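Thioredoxin-like protein (Klebsiella pneumoniae subsp. pneumoniae MGH 78578, PDB 3TY1) is of unknown function but probably binds carbohydrate, having the supersandwich fold and family kinship of aldose 1-epimerases. Local coordinates at residues W5-A10 and G17-N22; G186-S191 and L351-A356; S233-Y238 and S320-V325. All blocks are in the same frame, centred on the assembly; numbering follows the deposited sequence.

Contact 1. Residues W5-A10 and G17-N22; sequences WVLTNA and GNWQIN
Strands 5-9 and 19-22, which touch through W5, L7, W19 and I21, run nearly antiparallel, with 162° between their N-to-C directions and a closest axis approach of 9.9 Å. That spacing is about twice what pairing within one sheet requires, and the strands indeed belong to two different antiparallel sheets, packed here layer on layer as in a beta sandwich. The contacts found are carbon to carbon, between the side chains of these four residues. The W5 indole receives two groups over the same face. Above its six-membered ring sits the CD1 methyl of I21, a CH-pi contact with CD1 3.6 Å from the ring centroid and close to the ring normal; the extended second torsion of I21 (chi2 172°) carries CD1 outward to reach it. Nearer the five-membered ring comes W19, whose CZ2 is 3.6 Å from W5 CG. The two indoles meet obliquely: the W5 five-membered ring and the W19 six-membered ring have centroids 5.3 Å apart and planes at 58°, which fits neither a stack nor an edge-to-face pair. W19 in turn offers a face to L7: CD1 of that leucine stands 3.7 Å from the centroid of the W19 six-membered ring, almost exactly on the normal, while L7 CD2 lies 4.0 Å from W19 CE3. Both leucine methyls thus touch the benzene half of the indole, and W19 is contacted by W5 as well as L7. Within its own sheet, strand 2-9 pairs with strand 146-152, where L7 and T8 both face V147 in a classic beta bulge. W5 and I21 share L26 as a further neighbour. On the side of the smaller sheet, W19 packs on I35 of strand 33-39, and L7 reaches L51 of strand 49-55.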
loop_
_atom_site.group_PDB
_atom_site.type_symbol
_atom_site.label_atom_id
_atom_site.label_comp_id
_atom_site.label_asym_id
_atom_site.label_seq_id
_atom_site.Cartn_x
_atom_site.Cartn_y
_atom_site.Cartn_z
ATOM N N TRP A 5 -14.874 22.161 -16.037
ATOM C CA TRP A 5 -15.492 21.109 -15.212
ATOM C C TRP A 5 -14.484 20.635 -14.173
ATOM O O TRP A 5 -13.331 20.360 -14.504
ATOM C CB TRP A 5 -15.913 19.914 -16.063
ATOM C CG TRP A 5 -16.993 20.201 -17.027
ATOM C CD1 TRP A 5 -18.314 19.940 -16.853
ATOM C CD2 TRP A 5 -16.867 20.798 -18.324
ATOM N NE1 TRP A 5 -19.026 20.325 -17.950
ATOM C CE2 TRP A 5 -18.168 20.850 -18.881
ATOM C CE3 TRP A 5 -15.794 21.280 -19.076
ATOM C CZ2 TRP A 5 -18.422 21.387 -20.141
ATOM C CZ3 TRP A 5 -16.035 21.796 -20.309
ATOM C CH2 TRP A 5 -17.349 21.855 -20.841
ATOM N N VAL A 6 -14.921 20.496 -12.922
ATOM C CA VAL A 6 -14.046 20.076 -11.837
ATOM C C VAL A 6 -14.345 18.601 -11.624
ATOM O O VAL A 6 -15.395 18.229 -11.129
ATOM C CB VAL A 6 -14.259 20.885 -10.514
ATOM C CG1 VAL A 6 -13.340 20.304 -9.403
ATOM C CG2 VAL A 6 -13.998 22.399 -10.730
ATOM N N LEU A 7 -13.427 17.753 -12.037
ATOM C CA LEU A 7 -13.635 16.309 -11.974
ATOM C C LEU A 7 -13.287 15.748 -10.607
ATOM O O LEU A 7 -13.827 14.713 -10.224
ATOM C CB LEU A 7 -12.761 15.596 -13.019
ATOM C CG LEU A 7 -13.251 15.470 -14.452
ATOM C CD1 LEU A 7 -13.844 16.703 -14.962
ATOM C CD2 LEU A 7 -12.145 14.906 -15.365
ATOM N N THR A 8 -12.303 16.363 -9.948
ATOM C CA THR A 8 -11.771 15.905 -8.669
ATOM C C THR A 8 -11.362 17.111 -7.855
ATOM O O THR A 8 -10.739 18.040 -8.356
ATOM C CB THR A 8 -10.558 14.988 -8.840
ATOM O OG1 THR A 8 -10.897 13.890 -9.708
ATOM C CG2 THR A 8 -10.074 14.454 -7.532
ATOM N N ASN A 9 -11.767 17.115 -6.600
ATOM C CA ASN A 9 -11.375 18.198 -5.686
ATOM C C ASN A 9 -11.354 17.669 -4.254
ATOM O O ASN A 9 -12.362 17.639 -3.567
ATOM C CB ASN A 9 -12.256 19.432 -5.848
ATOM C CG ASN A 9 -11.722 20.635 -5.048
ATOM O OD1 ASN A 9 -10.874 20.485 -4.185
ATOM N ND2 ASN A 9 -12.201 21.808 -5.359
ATOM N N ALA A 10 -10.162 17.286 -3.815
ATOM C CA ALA A 10 -10.002 16.671 -2.506
ATOM C C ALA A 10 -10.369 17.631 -1.401
ATOM O O ALA A 10 -10.901 17.206 -0.362
ATOM C CB ALA A 10 -8.569 16.114 -2.333
ATOM N N GLY A 17 -15.725 10.452 -10.790
ATOM C CA GLY A 17 -15.612 9.082 -11.303
ATOM C C GLY A 17 -15.856 9.078 -12.804
ATOM O O GLY A 17 -15.282 9.902 -13.525
ATOM N N ASN A 18 -16.719 8.175 -13.276
ATOM C CA ASN A 18 -17.065 8.118 -14.701
ATOM C C ASN A 18 -17.759 9.399 -15.165
ATOM O O ASN A 18 -18.695 9.841 -14.535
ATOM C CB ASN A 18 -17.927 6.905 -15.016
ATOM C CG ASN A 18 -17.187 5.591 -14.816
ATOM O OD1 ASN A 18 -16.050 5.409 -15.242
ATOM N ND2 ASN A 18 -17.843 4.667 -14.153
ATOM N N TRP A 19 -17.277 9.997 -16.250
ATOM C CA TRP A 19 -17.776 11.302 -16.680
ATOM C C TRP A 19 -17.373 11.518 -18.111
ATOM O O TRP A 19 -16.314 11.054 -18.542
ATOM C CB TRP A 19 -17.121 12.373 -15.793
ATOM C CG TRP A 19 -17.305 13.800 -16.245
ATOM C CD1 TRP A 19 -18.316 14.656 -15.902
ATOM C CD2 TRP A 19 -16.437 14.537 -17.124
ATOM N NE1 TRP A 19 -18.114 15.876 -16.503
ATOM C CE2 TRP A 19 -16.974 15.829 -17.255
ATOM C CE3 TRP A 19 -15.242 14.231 -17.791
ATOM C CZ2 TRP A 19 -16.368 16.813 -18.042
ATOM C CZ3 TRP A 19 -14.646 15.197 -18.564
ATOM C CH2 TRP A 19 -15.212 16.479 -18.687
ATOM N N GLN A 20 -18.209 12.205 -18.871
ATOM C CA GLN A 20 -17.817 12.563 -20.225
ATOM C C GLN A 20 -18.510 13.813 -20.681
ATOM O O GLN A 20 -19.625 14.134 -20.243
ATOM C CB GLN A 20 -18.120 11.449 -21.240
ATOM C CG GLN A 20 -19.599 11.201 -21.501
ATOM C CD GLN A 20 -20.268 12.192 -22.521
ATOM O OE1 GLN A 20 -19.667 12.548 -23.549
ATOM N NE2 GLN A 20 -21.531 12.595 -22.239
ATOM N N ILE A 21 -17.849 14.490 -21.599
ATOM C CA ILE A 21 -18.498 15.541 -22.385
ATOM C C ILE A 21 -18.111 15.349 -23.831
ATOM O O ILE A 21 -17.084 14.753 -24.134
ATOM C CB ILE A 21 -18.148 16.936 -21.920
ATOM C CG1 ILE A 21 -16.635 17.159 -21.981
ATOM C CG2 ILE A 21 -18.732 17.195 -20.522
ATOM C CD1 ILE A 21 -16.222 18.602 -21.705
ATOM N N ASN A 22 -18.921 15.875 -24.728
ATOM C CA ASN A 22 -18.617 15.750 -26.128
ATOM C C ASN A 22 -19.030 16.993 -26.895
ATOM O O ASN A 22 -19.913 17.761 -26.465
ATOM C CB ASN A 22 -19.171 14.418 -26.690
ATOM C CG ASN A 22 -20.673 14.400 -26.803
ATOM O OD1 ASN A 22 -21.261 15.121 -27.615
ATOM N ND2 ASN A 22 -21.317 13.588 -25.967
#

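Contact 2. Residues G186-S191 and L351-A356; sequences GSNSFS and LLHDSA. With SO4 (sulfate ion), chain H.
The carboxamide of N188 and the imidazole of H353 stand almost perpendicular, their planes 83° apart, with N188 ND2 3.8 Å from H353 CD2 in an oblique approach. It is F77 that stacks with the H353 ring, and N188 touches F77 too. This meeting lies where two adjacent antiparallel strands of the ten-stranded sheet, 189-198 and 342-352, come together at one end of their pairing in the supersandwich. Two hydrogen bonds join N188 to L351. The backbone one, L351 N to N188 O, is short at 2.8 Å and nearly straight. The side-chain one is more bent: N188 ND2 reaches L351 O over 3.0 Å at 131°, and the donor lies above the carbonyl plane rather than on a lone pair. N188 has chi1 66°, placing CG between its backbone N and carbonyl carbon; from there the amide can grip the same leucine that its main chain holds. Beyond H353 the chain enters helix 355-369, with D354 at the N-cap and its OD1 accepting from Q357 N. At the other end of the contact S191 OG lies 3.1 Å from O4 of a sulfate ion, probably from the crystallisation liquor, which is also hydrogen-bonded to H193. Just before the strand, an ST turn shapes the chain: S187 OG accepts a hydrogen bond from S189 N at 3.1 Å.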
loop_
_atom_site.group_PDB
_atom_site.type_symbol
_atom_site.label_atom_id
_atom_site.label_comp_id
_atom_site.label_asym_id
_atom_site.label_seq_id
_atom_site.Cartn_x
_atom_site.Cartn_y
_atom_site.Cartn_z
ATOM N N GLY A 186 -7.851 18.661 -33.497
ATOM C CA GLY A 186 -7.350 18.572 -34.887
ATOM C C GLY A 186 -5.843 18.768 -35.085
ATOM O O GLY A 186 -5.310 18.453 -36.150
ATOM N N SER A 187 -5.166 19.279 -34.069
ATOM C CA SER A 187 -3.736 19.536 -34.119
ATOM C C SER A 187 -2.943 18.232 -34.035
ATOM O O SER A 187 -3.417 17.228 -33.473
ATOM C CB SER A 187 -3.309 20.404 -32.906
ATOM O OG SER A 187 -1.921 20.769 -33.048
ATOM N N ASN A 188 -1.701 18.270 -34.507
ATOM C CA ASN A 188 -0.778 17.149 -34.322
ATOM C C ASN A 188 0.193 17.408 -33.146
ATOM O O ASN A 188 1.154 16.669 -32.991
ATOM C CB ASN A 188 0.033 16.844 -35.621
ATOM C CG ASN A 188 0.974 17.957 -36.004
ATOM O OD1 ASN A 188 0.735 19.116 -35.636
ATOM N ND2 ASN A 188 2.050 17.634 -36.772
ATOM N N SER A 189 -0.017 18.471 -32.365
ATOM C CA SER A 189 0.815 18.725 -31.217
ATOM C C SER A 189 0.003 18.976 -29.967
ATOM O O SER A 189 -1.178 19.322 -30.032
ATOM C CB SER A 189 1.735 19.927 -31.450
ATOM O OG SER A 189 0.971 21.110 -31.480
ATOM N N PHE A 190 0.646 18.790 -28.818
ATOM C CA PHE A 190 0.059 19.171 -27.532
ATOM C C PHE A 190 1.190 19.791 -26.724
ATOM O O PHE A 190 2.343 19.618 -27.075
ATOM C CB PHE A 190 -0.585 18.005 -26.779
ATOM C CG PHE A 190 0.357 16.936 -26.345
ATOM C CD1 PHE A 190 0.573 15.797 -27.150
ATOM C CD2 PHE A 190 0.999 17.023 -25.118
ATOM C CE1 PHE A 190 1.435 14.808 -26.739
ATOM C CE2 PHE A 190 1.863 16.036 -24.708
ATOM C CZ PHE A 190 2.056 14.920 -25.494
ATOM N N SER A 191 0.854 20.535 -25.675
ATOM C CA SER A 191 1.898 21.149 -24.867
ATOM C C SER A 191 1.619 20.898 -23.398
ATOM O O SER A 191 0.475 20.663 -23.006
ATOM C CB SER A 191 2.002 22.648 -25.165
ATOM O OG SER A 191 0.790 23.291 -24.829
ATOM N N LEU A 351 3.577 15.187 -33.023
ATOM C CA LEU A 351 3.543 13.936 -33.759
ATOM C C LEU A 351 3.745 14.300 -35.249
ATOM O O LEU A 351 2.893 14.929 -35.909
ATOM C CB LEU A 351 2.226 13.188 -33.505
ATOM C CG LEU A 351 2.221 11.708 -33.966
ATOM C CD1 LEU A 351 3.323 10.952 -33.228
ATOM C CD2 LEU A 351 0.877 11.037 -33.733
ATOM N N LEU A 352 4.906 13.911 -35.760
ATOM C CA LEU A 352 5.335 14.213 -37.117
ATOM C C LEU A 352 4.832 13.070 -37.990
ATOM O O LEU A 352 5.105 11.881 -37.714
ATOM C CB LEU A 352 6.869 14.332 -37.139
ATOM C CG LEU A 352 7.563 15.223 -36.064
ATOM C CD1 LEU A 352 9.067 15.018 -36.095
ATOM C CD2 LEU A 352 7.196 16.710 -36.208
ATOM N N HIS A 353 4.013 13.390 -38.994
ATOM C CA HIS A 353 3.325 12.322 -39.763
ATOM C C HIS A 353 3.535 12.429 -41.273
ATOM O O HIS A 353 2.802 11.820 -42.033
ATOM C CB HIS A 353 1.837 12.264 -39.401
ATOM C CG HIS A 353 1.090 13.553 -39.617
ATOM N ND1 HIS A 353 0.469 13.865 -40.806
ATOM C CD2 HIS A 353 0.859 14.600 -38.787
ATOM C CE1 HIS A 353 -0.105 15.056 -40.700
ATOM N NE2 HIS A 353 0.122 15.527 -39.485
ATOM N N ASP A 354 4.498 13.234 -41.710
ATOM C CA ASP A 354 4.931 13.191 -43.109
ATOM C C ASP A 354 6.381 13.669 -43.250
ATOM O O ASP A 354 6.958 14.205 -42.300
ATOM C CB ASP A 354 3.938 13.890 -44.067
ATOM C CG ASP A 354 3.854 15.400 -43.865
ATOM O OD1 ASP A 354 4.818 16.017 -43.370
ATOM O OD2 ASP A 354 2.807 15.975 -44.239
ATOM N N SER A 355 6.943 13.470 -44.441
ATOM C CA SER A 355 8.345 13.821 -44.733
ATOM C C SER A 355 8.650 15.287 -44.518
ATOM O O SER A 355 9.674 15.606 -43.920
ATOM C CB SER A 355 8.726 13.405 -46.147
ATOM O OG SER A 355 8.594 11.995 -46.262
ATOM N N ALA A 356 7.740 16.154 -44.958
ATOM C CA ALA A 356 7.914 17.609 -44.841
ATOM C C ALA A 356 8.005 18.031 -43.396
ATOM O O ALA A 356 8.801 18.902 -43.051
ATOM C CB ALA A 356 6.764 18.372 -45.586
HETATM S S SO4 H . 0.904 26.775 -26.090
HETATM O O1 SO4 H . 0.754 26.425 -27.507
HETATM O O2 SO4 H . 1.190 28.194 -25.906
HETATM O O3 SO4 H . -0.344 26.468 -25.401
HETATM O O4 SO4 H . 2.025 26.019 -25.517
#

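Contact 3. Residues S233-Y238 and S320-V325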
loop_
_atom_site.group_PDB
_atom_site.type_symbol
_atom_site.label_atom_id
_atom_site.label_comp_id
_atom_site.label_asym_id
_atom_site.label_seq_id
_atom_site.Cartn_x
_atom_site.Cartn_y
_atom_site.Cartn_z
ATOM N N SER A 233 28.041 11.922 -23.837
ATOM C CA SER A 233 28.865 10.915 -23.182
ATOM C C SER A 233 28.050 9.728 -22.711
ATOM O O SER A 233 26.844 9.853 -22.417
ATOM C CB SER A 233 29.624 11.521 -22.003
ATOM O OG SER A 233 28.747 12.141 -21.099
ATOM N N PRO A 234 28.672 8.546 -22.679
ATOM C CA PRO A 234 27.894 7.400 -22.240
ATOM C C PRO A 234 27.642 7.456 -20.744
ATOM O O PRO A 234 28.487 7.953 -20.006
ATOM C CB PRO A 234 28.797 6.216 -22.595
ATOM C CG PRO A 234 30.133 6.732 -22.512
ATOM C CD PRO A 234 30.066 8.171 -22.943
ATOM N N PHE A 235 26.481 6.932 -20.318
ATOM C CA PHE A 235 26.082 6.895 -18.901
ATOM C C PHE A 235 27.006 6.006 -18.047
ATOM O O PHE A 235 27.286 6.332 -16.887
ATOM C CB PHE A 235 24.620 6.404 -18.804
ATOM C CG PHE A 235 24.030 6.507 -17.441
ATOM C CD1 PHE A 235 23.363 7.672 -17.039
ATOM C CD2 PHE A 235 24.107 5.428 -16.549
ATOM C CE1 PHE A 235 22.770 7.758 -15.763
ATOM C CE2 PHE A 235 23.532 5.503 -15.289
ATOM C CZ PHE A 235 22.870 6.671 -14.886
ATOM N N ASN A 236 27.457 4.898 -18.639
ATOM C CA ASN A 236 28.359 3.919 -18.003
ATOM C C ASN A 236 29.255 3.263 -19.068
ATOM O O ASN A 236 29.180 3.607 -20.256
ATOM C CB ASN A 236 27.529 2.882 -17.225
ATOM C CG ASN A 236 26.500 2.128 -18.107
ATOM O OD1 ASN A 236 26.552 2.174 -19.335
ATOM N ND2 ASN A 236 25.577 1.424 -17.465
ATOM N N ASP A 237 30.102 2.325 -18.646
ATOM C CA ASP A 237 31.031 1.648 -19.542
ATOM C C ASP A 237 30.344 0.862 -20.649
ATOM O O ASP A 237 30.817 0.837 -21.793
ATOM C CB ASP A 237 31.963 0.715 -18.733
ATOM C CG ASP A 237 33.011 1.487 -17.903
ATOM O OD1 ASP A 237 33.352 2.655 -18.226
ATOM O OD2 ASP A 237 33.501 0.912 -16.910
ATOM N N TYR A 238 29.198 0.280 -20.322
ATOM C CA TYR A 238 28.463 -0.510 -21.275
ATOM C C TYR A 238 28.004 0.336 -22.440
ATOM O O TYR A 238 28.013 -0.150 -23.557
ATOM C CB TYR A 238 27.279 -1.197 -20.610
ATOM C CG TYR A 238 26.480 -2.055 -21.548
ATOM C CD1 TYR A 238 26.983 -3.280 -21.999
ATOM C CD2 TYR A 238 25.199 -1.671 -21.967
ATOM C CE1 TYR A 238 26.245 -4.091 -22.875
ATOM C CE2 TYR A 238 24.463 -2.476 -22.843
ATOM C CZ TYR A 238 24.991 -3.695 -23.282
ATOM O OH TYR A 238 24.260 -4.486 -24.135
ATOM N N SER A 320 18.157 17.040 -14.071
ATOM C CA SER A 320 19.160 16.047 -13.693
ATOM C C SER A 320 19.288 14.951 -14.737
ATOM O O SER A 320 18.399 14.726 -15.588
ATOM C CB SER A 320 18.793 15.388 -12.341
ATOM O OG SER A 320 19.394 16.013 -11.234
ATOM N N TYR A 321 20.437 14.285 -14.668
ATOM C CA TYR A 321 20.646 13.018 -15.336
ATOM C C TYR A 321 20.089 11.954 -14.392
ATOM O O TYR A 321 19.684 12.247 -13.266
ATOM C CB TYR A 321 22.132 12.774 -15.668
ATOM C CG TYR A 321 22.672 13.759 -16.672
ATOM C CD1 TYR A 321 22.133 13.845 -17.971
ATOM C CD2 TYR A 321 23.721 14.610 -16.350
ATOM C CE1 TYR A 321 22.673 14.766 -18.916
ATOM C CE2 TYR A 321 24.230 15.522 -17.266
ATOM C CZ TYR A 321 23.708 15.604 -18.545
ATOM O OH TYR A 321 24.228 16.529 -19.451
ATOM N N ALA A 322 20.062 10.714 -14.871
ATOM C CA ALA A 322 19.415 9.629 -14.156
ATOM C C ALA A 322 20.250 8.950 -13.070
ATOM O O ALA A 322 19.815 7.924 -12.498
ATOM C CB ALA A 322 18.877 8.576 -15.188
ATOM N N TYR A 323 21.438 9.482 -12.787
ATOM C CA TYR A 323 22.218 9.005 -11.648
ATOM C C TYR A 323 21.440 9.235 -10.357
ATOM O O TYR A 323 20.528 10.036 -10.345
ATOM C CB TYR A 323 23.573 9.703 -11.537
ATOM C CG TYR A 323 24.480 9.495 -12.718
ATOM C CD1 TYR A 323 25.067 8.267 -12.951
ATOM C CD2 TYR A 323 24.747 10.540 -13.617
ATOM C CE1 TYR A 323 25.910 8.072 -14.045
ATOM C CE2 TYR A 323 25.584 10.356 -14.714
ATOM C CZ TYR A 323 26.153 9.115 -14.921
ATOM O OH TYR A 323 26.969 8.892 -15.993
ATOM N N PRO A 324 21.780 8.507 -9.268
ATOM C CA PRO A 324 21.096 8.700 -7.997
ATOM C C PRO A 324 21.291 10.095 -7.416
ATOM O O PRO A 324 22.214 10.806 -7.800
ATOM C CB PRO A 324 21.719 7.639 -7.079
ATOM C CG PRO A 324 22.322 6.648 -7.969
ATOM C CD PRO A 324 22.745 7.397 -9.199
ATOM N N VAL A 325 20.412 10.462 -6.503
ATOM C CA VAL A 325 20.393 11.792 -5.906
ATOM C C VAL A 325 21.721 12.170 -5.225
ATOM O O VAL A 325 22.072 13.356 -5.191
ATOM C CB VAL A 325 19.186 11.940 -4.947
ATOM C CG1 VAL A 325 19.360 11.021 -3.711
ATOM C CG2 VAL A 325 18.980 13.399 -4.563
#
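F235 lays its phenyl ring over the phenol of Y323 in an offset stack, with centroids 4.0 Å apart and planes only 13° from parallel. The side chains run antiparallel to one another, and the closest approach between the two rings is F235 CZ to Y323 CD1, 3.3 Å. Because of that opposed direction, the phenol oxygen arrives back at the main chain of its partner: Y323 OH donates to F235 O at 2.7 Å, with the donor tilted 16° from the carbonyl plane. F235 has CG anti to its backbone N (chi1 -172°), which sets the ring beside its own carbonyl carbon, and one tyrosine can engage both. Stack and hydrogen bond together restrict how either ring can shift. At the edge of the phenyl, near its plane, lies A322 C, 3.9 Å from F235 CE1, with A322 CB 4.0 Å from the same atom; Y323 N is also at this ring's edge, in its plane. F235, A322 and Y323 are all buried, and a sulfate about 6 Å from the A322 side chain, probably from the crystallisation liquor, may mark a nearby pocket. H124 serves both segments, its ring meeting that of F235 and its backbone bonding to A322. Strand 231-234 ends here alongside strand 259-265, whose V260 and N262 contact F235, while the loop bearing Y323 leads from strand 311-318 into helix 325-330, with P324 at the N-cap.

Overall arrangement
From the N terminus, contact 1 closes first, bringing 17-22 back to 5-10 after only six intervening residues and laying the six-stranded sheet against the ten-stranded one. Contact 2 opens much later and spans 159 residues, joining neighbouring strands of that same ten-stranded sheet; its centre is about 28 Å from that of contact 1. Inside its loop nests contact 3, which closes 81 residues and ties the end of strand 231-234 to the loop before helix 325-330, both attached to the mixed sheet. Contacts 1 and 3 lie on opposite sides of the chain's centre, about 40 Å apart between centres. None of the three touches another.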